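Local coordinates for class I SAM-dependent methyltransferase (Silicibacter pomeroyi DSS-3, PDB 3CVO), which probably transfers methyl groups from S-adenosylmethionine through a Rossmann-like class I methyltransferase domain, its substrate being unknown, at residues L24-Y28 with S42-A46; V128-V134 with L151-Y155. All coordinates share one frame; numbering follows the deposited sequence.

Interaction 1: residues L24-Y28 with S42-A46; sequences LRMAY and STVVA
The Tyr28 ring turns its edge to helix 41-47, with Ser42 O close to the ring plane, 3.4 Å from Tyr28 CE2, while Leu24 CG of its own helix lies over the centre of one face. The second flat group, the Arg25 guanidinium, has Val45 CG2 over one face, not centred on it. These groups join two helices on one side of the Rossmann-fold sheet of a class I methyltransferase; the segment axes approach to 10.2 Å and cross at -42°. Val45 is wedged between Arg25 and Tyr28: its CG1 meets the aliphatic stem of the arginine at Arg25 CG and also the ring at Tyr28 CD2. Arg25 stays extended from CG to NE, which carries its charged end across the valine on the solvent side of the contact. Deeper in, Leu24 directs CD2 at Ser42 CB, its CG being anti to the backbone N (chi1 180°). The polar ends are satisfied from the sheet, since Tyr28 OH and Ser42 OG both hydrogen-bond to Glu36 OE2 on strand 33-37, beneath the helix pair. Ala46 CB packs obliquely against the ring, 3.7 Å from Tyr28 CD2.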
ATOM      1  N   LEU A  24     -14.530  11.382  24.836  1.00 25.01           N
ATOM      2  CA  LEU A  24     -14.767  11.830  23.462  1.00 25.68           C
ATOM      3  C   LEU A  24     -15.184  13.302  23.482  1.00 26.00           C
ATOM      4  O   LEU A  24     -14.729  14.115  22.680  1.00 26.47           O
ATOM      5  CB  LEU A  24     -15.872  11.002  22.796  1.00 23.30           C
ATOM      6  CG  LEU A  24     -16.172  11.437  21.354  1.00 31.65           C
ATOM      7  CD1 LEU A  24     -15.498  10.490  20.432  1.00 29.53           C
ATOM      8  CD2 LEU A  24     -17.645  11.532  21.056  1.00 34.09           C
ATOM      9  N   ARG A  25     -16.075  13.633  24.404  1.00 27.74           N
ATOM     10  CA  ARG A  25     -16.599  14.998  24.475  1.00 27.33           C
ATOM     11  C   ARG A  25     -15.477  15.962  24.798  1.00 26.61           C
ATOM     12  O   ARG A  25     -15.346  17.035  24.191  1.00 25.31           O
ATOM     13  CB  ARG A  25     -17.724  15.114  25.509  1.00 30.34           C
ATOM     14  CG  ARG A  25     -18.964  14.303  25.132  1.00 39.67           C
ATOM     15  CD  ARG A  25     -20.116  14.519  26.148  1.00 44.29           C
ATOM     16  NE  ARG A  25     -21.247  13.649  25.845  1.00 48.63           N
ATOM     17  CZ  ARG A  25     -22.297  14.024  25.118  1.00 56.43           C
ATOM     18  NH1 ARG A  25     -22.359  15.265  24.643  1.00 55.30           N
ATOM     19  NH2 ARG A  25     -23.287  13.167  24.875  1.00 54.51           N
HETATM   20  N   MSE A  26     -14.631  15.556  25.729  1.00 25.56           N
HETATM   21  CA  MSE A  26     -13.523  16.410  26.147  1.00 27.67           C
HETATM   22  C   MSE A  26     -12.544  16.621  24.986  1.00 24.93           C
HETATM   23  O   MSE A  26     -12.093  17.736  24.767  1.00 24.79           O
HETATM   24  CB  MSE A  26     -12.807  15.839  27.360  1.00 23.45           C
HETATM   25  CG  MSE A  26     -13.625  15.961  28.632  1.00 44.02           C
HETATM   26 SE   MSE A  26     -12.795  15.029  30.148  0.75 58.76          SE
HETATM   27  CE  MSE A  26     -14.236  15.339  31.466  1.00 64.46           C
ATOM     28  N   ALA A  27     -12.269  15.560  24.219  1.00 23.08           N
ATOM     29  CA  ALA A  27     -11.315  15.627  23.110  1.00 23.01           C
ATOM     30  C   ALA A  27     -11.844  16.596  22.080  1.00 23.62           C
ATOM     31  O   ALA A  27     -11.115  17.417  21.529  1.00 22.85           O
ATOM     32  CB  ALA A  27     -11.105  14.231  22.465  1.00 20.21           C
ATOM     33  N   TYR A  28     -13.138  16.476  21.823  1.00 22.83           N
ATOM     34  CA  TYR A  28     -13.821  17.276  20.800  1.00 21.82           C
ATOM     35  C   TYR A  28     -13.915  18.747  21.224  1.00 24.10           C
ATOM     36  O   TYR A  28     -13.860  19.664  20.400  1.00 23.76           O
ATOM     37  CB  TYR A  28     -15.230  16.722  20.510  1.00 20.02           C
ATOM     38  CG  TYR A  28     -15.247  15.532  19.559  1.00 23.57           C
ATOM     39  CD1 TYR A  28     -14.098  14.793  19.296  1.00 22.77           C
ATOM     40  CD2 TYR A  28     -16.403  15.177  18.889  1.00 23.81           C
ATOM     41  CE1 TYR A  28     -14.118  13.737  18.394  1.00 21.84           C
ATOM     42  CE2 TYR A  28     -16.434  14.121  17.990  1.00 22.83           C
ATOM     43  CZ  TYR A  28     -15.297  13.391  17.743  1.00 23.68           C
ATOM     44  OH  TYR A  28     -15.308  12.300  16.822  1.00 23.24           O
ATOM     45  N   SER A  42     -21.252  10.408  17.427  1.00 23.86           N
ATOM     46  CA  SER A  42     -20.052  11.200  17.741  1.00 22.73           C
ATOM     47  C   SER A  42     -20.098  12.502  16.957  1.00 24.09           C
ATOM     48  O   SER A  42     -19.699  13.577  17.411  1.00 23.54           O
ATOM     49  CB  SER A  42     -18.776  10.425  17.391  1.00 22.66           C
ATOM     50  OG  SER A  42     -18.803   9.925  16.054  1.00 23.05           O
ATOM     51  N   THR A  43     -20.649  12.372  15.764  1.00 22.08           N
ATOM     52  CA  THR A  43     -20.720  13.463  14.818  1.00 21.50           C
ATOM     53  C   THR A  43     -21.668  14.528  15.341  1.00 23.48           C
ATOM     54  O   THR A  43     -21.415  15.711  15.191  1.00 22.08           O
ATOM     55  CB  THR A  43     -21.265  12.974  13.453  1.00 21.63           C
ATOM     56  OG1 THR A  43     -20.558  11.777  13.039  1.00 20.73           O
ATOM     57  CG2 THR A  43     -21.111  14.077  12.410  1.00 22.21           C
ATOM     58  N   VAL A  44     -22.758  14.077  15.970  1.00 23.06           N
ATOM     59  CA  VAL A  44     -23.742  14.987  16.604  1.00 22.84           C
ATOM     60  C   VAL A  44     -23.081  15.709  17.770  1.00 22.46           C
ATOM     61  O   VAL A  44     -23.254  16.901  17.954  1.00 23.79           O
ATOM     62  CB  VAL A  44     -25.030  14.232  17.068  1.00 22.98           C
ATOM     63  CG1 VAL A  44     -25.978  15.159  17.875  1.00 24.63           C
ATOM     64  CG2 VAL A  44     -25.753  13.629  15.858  1.00 21.02           C
ATOM     65  N   VAL A  45     -22.305  14.968  18.545  1.00 23.52           N
ATOM     66  CA  VAL A  45     -21.525  15.560  19.631  1.00 22.24           C
ATOM     67  C   VAL A  45     -20.643  16.706  19.128  1.00 23.28           C
ATOM     68  O   VAL A  45     -20.562  17.769  19.759  1.00 22.00           O
ATOM     69  CB  VAL A  45     -20.651  14.547  20.405  1.00 23.77           C
ATOM     70  CG1 VAL A  45     -19.729  15.303  21.377  1.00 20.87           C
ATOM     71  CG2 VAL A  45     -21.513  13.536  21.154  1.00 25.76           C
ATOM     72  N   ALA A  46     -20.047  16.515  17.961  1.00 22.96           N
ATOM     73  CA  ALA A  46     -19.146  17.519  17.383  1.00 22.27           C
ATOM     74  C   ALA A  46     -19.933  18.717  16.840  1.00 22.22           C
ATOM     75  O   ALA A  46     -19.564  19.890  17.029  1.00 21.92           O
ATOM     76  CB  ALA A  46     -18.300  16.900  16.269  1.00 18.78           C
TER

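Interaction 2: residues V128-V134 with L151-Y155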
ATOM      1  N   VAL A 128     -11.353   6.890  15.264  1.00 20.07           N
ATOM      2  CA  VAL A 128     -11.389   5.646  14.503  1.00 20.06           C
ATOM      3  C   VAL A 128     -12.587   4.812  14.996  1.00 20.32           C
ATOM      4  O   VAL A 128     -12.566   4.191  16.075  1.00 20.50           O
ATOM      5  CB  VAL A 128     -10.035   4.889  14.534  1.00 22.34           C
ATOM      6  CG1 VAL A 128     -10.160   3.494  13.898  1.00 19.60           C
ATOM      7  CG2 VAL A 128      -8.935   5.718  13.831  1.00 25.82           C
ATOM      8  N   ASP A 129     -13.681   4.863  14.255  1.00 20.35           N
ATOM      9  CA  ASP A 129     -14.889   4.197  14.712  1.00 21.36           C
ATOM     10  C   ASP A 129     -15.715   3.676  13.532  1.00 22.68           C
ATOM     11  O   ASP A 129     -16.915   3.636  13.601  1.00 24.14           O
ATOM     12  CB  ASP A 129     -15.700   5.172  15.620  1.00 20.32           C
ATOM     13  CG  ASP A 129     -16.867   4.527  16.322  1.00 30.26           C
ATOM     14  OD1 ASP A 129     -16.775   3.339  16.644  1.00 32.90           O
ATOM     15  OD2 ASP A 129     -17.856   5.242  16.601  1.00 31.84           O
ATOM     16  N   GLY A 130     -15.044   3.296  12.452  1.00 22.88           N
ATOM     17  CA  GLY A 130     -15.743   2.783  11.272  1.00 24.37           C
ATOM     18  C   GLY A 130     -15.127   1.497  10.785  1.00 21.82           C
ATOM     19  O   GLY A 130     -14.911   0.583  11.545  1.00 24.74           O
ATOM     20  N   ARG A 131     -14.804   1.471   9.501  1.00 21.18           N
ATOM     21  CA  ARG A 131     -14.217   0.286   8.883  1.00 20.23           C
ATOM     22  C   ARG A 131     -12.701   0.474   8.755  1.00 20.15           C
ATOM     23  O   ARG A 131     -12.183   1.544   8.994  1.00 23.39           O
ATOM     24  CB  ARG A 131     -14.807   0.046   7.506  1.00 22.08           C
ATOM     25  CG  ARG A 131     -16.333  -0.214   7.498  1.00 28.53           C
ATOM     26  CD  ARG A 131     -16.656  -1.587   8.046  1.00 26.19           C
ATOM     27  NE  ARG A 131     -16.931  -1.506   9.466  1.00 47.36           N
ATOM     28  CZ  ARG A 131     -16.456  -2.346  10.367  1.00 51.35           C
ATOM     29  NH1 ARG A 131     -15.646  -3.324  10.001  1.00 58.88           N
ATOM     30  NH2 ARG A 131     -16.781  -2.191  11.640  1.00 55.05           N
ATOM     31  N   PHE A 132     -12.023  -0.573   8.355  1.00 19.10           N
ATOM     32  CA  PHE A 132     -10.567  -0.552   8.200  1.00 18.60           C
ATOM     33  C   PHE A 132      -9.890   0.113   9.372  1.00 17.22           C
ATOM     34  O   PHE A 132      -8.977   0.929   9.156  1.00 21.21           O
ATOM     35  CB  PHE A 132     -10.119   0.190   6.957  1.00 23.13           C
ATOM     36  CG  PHE A 132     -10.785  -0.272   5.703  1.00 22.18           C
ATOM     37  CD1 PHE A 132     -10.267  -1.325   4.974  1.00 26.45           C
ATOM     38  CD2 PHE A 132     -11.938   0.336   5.265  1.00 27.49           C
ATOM     39  CE1 PHE A 132     -10.907  -1.785   3.799  1.00 25.81           C
ATOM     40  CE2 PHE A 132     -12.587  -0.107   4.086  1.00 22.81           C
ATOM     41  CZ  PHE A 132     -12.043  -1.178   3.356  1.00 24.83           C
ATOM     42  N   ARG A 133     -10.274  -0.249  10.588  1.00 18.58           N
ATOM     43  CA  ARG A 133      -9.840   0.546  11.775  1.00 19.18           C
ATOM     44  C   ARG A 133      -8.312   0.641  11.907  1.00 19.02           C
ATOM     45  O   ARG A 133      -7.738   1.713  12.129  1.00 19.73           O
ATOM     46  CB  ARG A 133     -10.447   0.030  13.065  1.00 18.71           C
ATOM     47  CG  ARG A 133     -11.934   0.275  13.099  1.00 21.89           C
ATOM     48  CD  ARG A 133     -12.561   0.152  14.455  1.00 24.88           C
ATOM     49  NE  ARG A 133     -13.981   0.374  14.301  1.00 25.09           N
ATOM     50  CZ  ARG A 133     -14.869   0.482  15.282  1.00 26.68           C
ATOM     51  NH1 ARG A 133     -14.524   0.423  16.567  1.00 30.25           N
ATOM     52  NH2 ARG A 133     -16.126   0.670  14.943  1.00 28.12           N
ATOM     53  N   VAL A 134      -7.646  -0.502  11.821  1.00 21.35           N
ATOM     54  CA  VAL A 134      -6.165  -0.484  11.848  1.00 21.94           C
ATOM     55  C   VAL A 134      -5.576   0.382  10.733  1.00 21.81           C
ATOM     56  O   VAL A 134      -4.683   1.204  10.966  1.00 21.34           O
ATOM     57  CB  VAL A 134      -5.536  -1.902  11.908  1.00 21.96           C
ATOM     58  CG1 VAL A 134      -3.976  -1.791  11.780  1.00 20.73           C
ATOM     59  CG2 VAL A 134      -5.952  -2.577  13.200  1.00 24.19           C
ATOM     60  N   LEU A 151      -8.457   8.655  18.906  1.00 20.95           N
ATOM     61  CA  LEU A 151      -9.336   7.855  19.745  1.00 22.23           C
ATOM     62  C   LEU A 151      -9.783   6.643  18.932  1.00 23.43           C
ATOM     63  O   LEU A 151     -10.299   6.766  17.823  1.00 21.85           O
ATOM     64  CB  LEU A 151     -10.563   8.665  20.179  1.00 20.85           C
ATOM     65  CG  LEU A 151     -10.352  10.011  20.881  1.00 23.29           C
ATOM     66  CD1 LEU A 151     -11.675  10.734  21.128  1.00 23.69           C
ATOM     67  CD2 LEU A 151      -9.502   9.835  22.172  1.00 17.00           C
ATOM     68  N   PHE A 152      -9.524   5.471  19.463  1.00 22.23           N
ATOM     69  CA  PHE A 152      -9.791   4.233  18.734  1.00 21.21           C
ATOM     70  C   PHE A 152     -10.836   3.475  19.569  1.00 22.77           C
ATOM     71  O   PHE A 152     -10.551   2.932  20.641  1.00 21.51           O
ATOM     72  CB  PHE A 152      -8.482   3.469  18.601  1.00 20.71           C
ATOM     73  CG  PHE A 152      -8.474   2.291  17.627  1.00 23.20           C
ATOM     74  CD1 PHE A 152      -9.485   1.374  17.595  1.00 20.10           C
ATOM     75  CD2 PHE A 152      -7.390   2.097  16.770  1.00 24.77           C
ATOM     76  CE1 PHE A 152      -9.441   0.273  16.752  1.00 26.98           C
ATOM     77  CE2 PHE A 152      -7.331   1.004  15.923  1.00 26.33           C
ATOM     78  CZ  PHE A 152      -8.375   0.092  15.911  1.00 24.84           C
ATOM     79  N   ASP A 153     -12.056   3.432  19.061  1.00 23.73           N
ATOM     80  CA  ASP A 153     -13.131   2.767  19.789  1.00 25.15           C
ATOM     81  C   ASP A 153     -13.104   1.244  19.627  1.00 25.55           C
ATOM     82  O   ASP A 153     -12.678   0.720  18.595  1.00 27.17           O
ATOM     83  CB  ASP A 153     -14.488   3.297  19.386  1.00 25.38           C
ATOM     84  CG  ASP A 153     -15.545   3.068  20.462  1.00 31.29           C
ATOM     85  OD1 ASP A 153     -15.221   2.778  21.662  1.00 33.07           O
ATOM     86  OD2 ASP A 153     -16.726   3.199  20.102  1.00 33.71           O
ATOM     87  N   ASP A 154     -13.525   0.573  20.701  1.00 25.85           N
ATOM     88  CA  ASP A 154     -13.610  -0.897  20.718  1.00 27.58           C
ATOM     89  C   ASP A 154     -12.253  -1.476  20.491  1.00 26.00           C
ATOM     90  O   ASP A 154     -12.097  -2.446  19.772  1.00 26.04           O
ATOM     91  CB  ASP A 154     -14.492  -1.384  19.562  1.00 27.81           C
ATOM     92  CG  ASP A 154     -15.854  -0.740  19.581  1.00 36.96           C
ATOM     93  OD1 ASP A 154     -16.617  -1.088  20.509  1.00 34.40           O
ATOM     94  OD2 ASP A 154     -16.141   0.135  18.704  1.00 36.90           O
ATOM     95  N   TYR A 155     -11.260  -0.831  21.076  1.00 28.15           N
ATOM     96  CA  TYR A 155      -9.852  -1.211  20.884  1.00 29.09           C
ATOM     97  C   TYR A 155      -9.484  -2.582  21.462  1.00 34.49           C
ATOM     98  O   TYR A 155      -8.685  -3.312  20.887  1.00 40.36           O
ATOM     99  CB  TYR A 155      -8.928  -0.147  21.455  1.00 26.60           C
ATOM    100  CG  TYR A 155      -7.447  -0.405  21.156  1.00 21.25           C
ATOM    101  CD1 TYR A 155      -6.923  -0.315  19.874  1.00 21.87           C
ATOM    102  CD2 TYR A 155      -6.589  -0.732  22.181  1.00 22.35           C
ATOM    103  CE1 TYR A 155      -5.597  -0.555  19.631  1.00 23.45           C
ATOM    104  CE2 TYR A 155      -5.250  -0.947  21.948  1.00 26.92           C
ATOM    105  CZ  TYR A 155      -4.759  -0.863  20.687  1.00 27.12           C
ATOM    106  OH  TYR A 155      -3.404  -1.074  20.489  1.00 27.96           O
TER
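Val128 and Phe152 form a parallel bridge in the mixed sheet, their side chains on the same face. Val128 N donates to Leu151 O at 2.8 Å and Asp153 N to Val128 O at 3.1 Å, so the ladder runs to the last residues of both strands. The tight part lies on the face of the sheet that carries Val128 and Phe152. Val128 CG1 stands over the Phe152 ring centre as a CH-pi contact, 4.1 Å from the centroid, Tyr155 CD1 covers the opposite face of the ring, and Arg133 CB comes obliquely to Phe152 CZ at 3.5 Å.

Beyond the strand ends the contact turns polar and is less enclosed, with Asp129, Arg133 and Asp154 all partly exposed. Extended from CG to NE, Arg133 brings its guanidinium over the loop, where Asp129 CA sits above one face. The guanidinium edge of Arg133 is gripped in plane: NE donates almost straight to Gly130 O, and Arg133 NH1 forms a 2.7 Å salt bridge to Asp154 OD2, which accepts through its anti lone pair, plus a weak bond to Asp153 O. Arg133 NH2 completes the network with Asp129 OD1 at 3.2 Å. This positive charge probably eases the crowding of acidic groups, for Asp129 OD1 lies only 3.5 Å from Asp153 OD2, while Asp153 OD1 has its own salt bridge to Arg176. A leucine in place of Arg133 would probably leave Asp129 and Asp154 without their shared counter-charge and Gly130 O without its side-chain donor.

The contact belongs to the beta-alpha-beta unit of strand 125-128, helix 133-143 and strand 148-152. Phe152 also touches Ala137 of that helix and Phe180 of the antiparallel strand 177-182, while Leu151 packs on helix 18-30.

How the interactions relate
Interaction 1 closes before interaction 2 opens along the chain; their centres lie about 15 Å apart, the first in the helix layer on one side of the sheet, the second at the strand ends. The first joins helices 18-30 and 41-47, which flank strand 33-37; the second joins the C-terminal ends of neighbouring parallel strands 125-128 and 148-152 with the start of helix 133-143. They touch directly: Leu151 CD1 lies 3.8 Å from Ala27 CB and 3.9 Å from Leu24 CD1. Leu127, just before Val128, receives Leu24, Tyr28 and Ser42. The strand ends, where class I methyltransferases generally place cofactor and substrate, are thus probably braced against the helix layer.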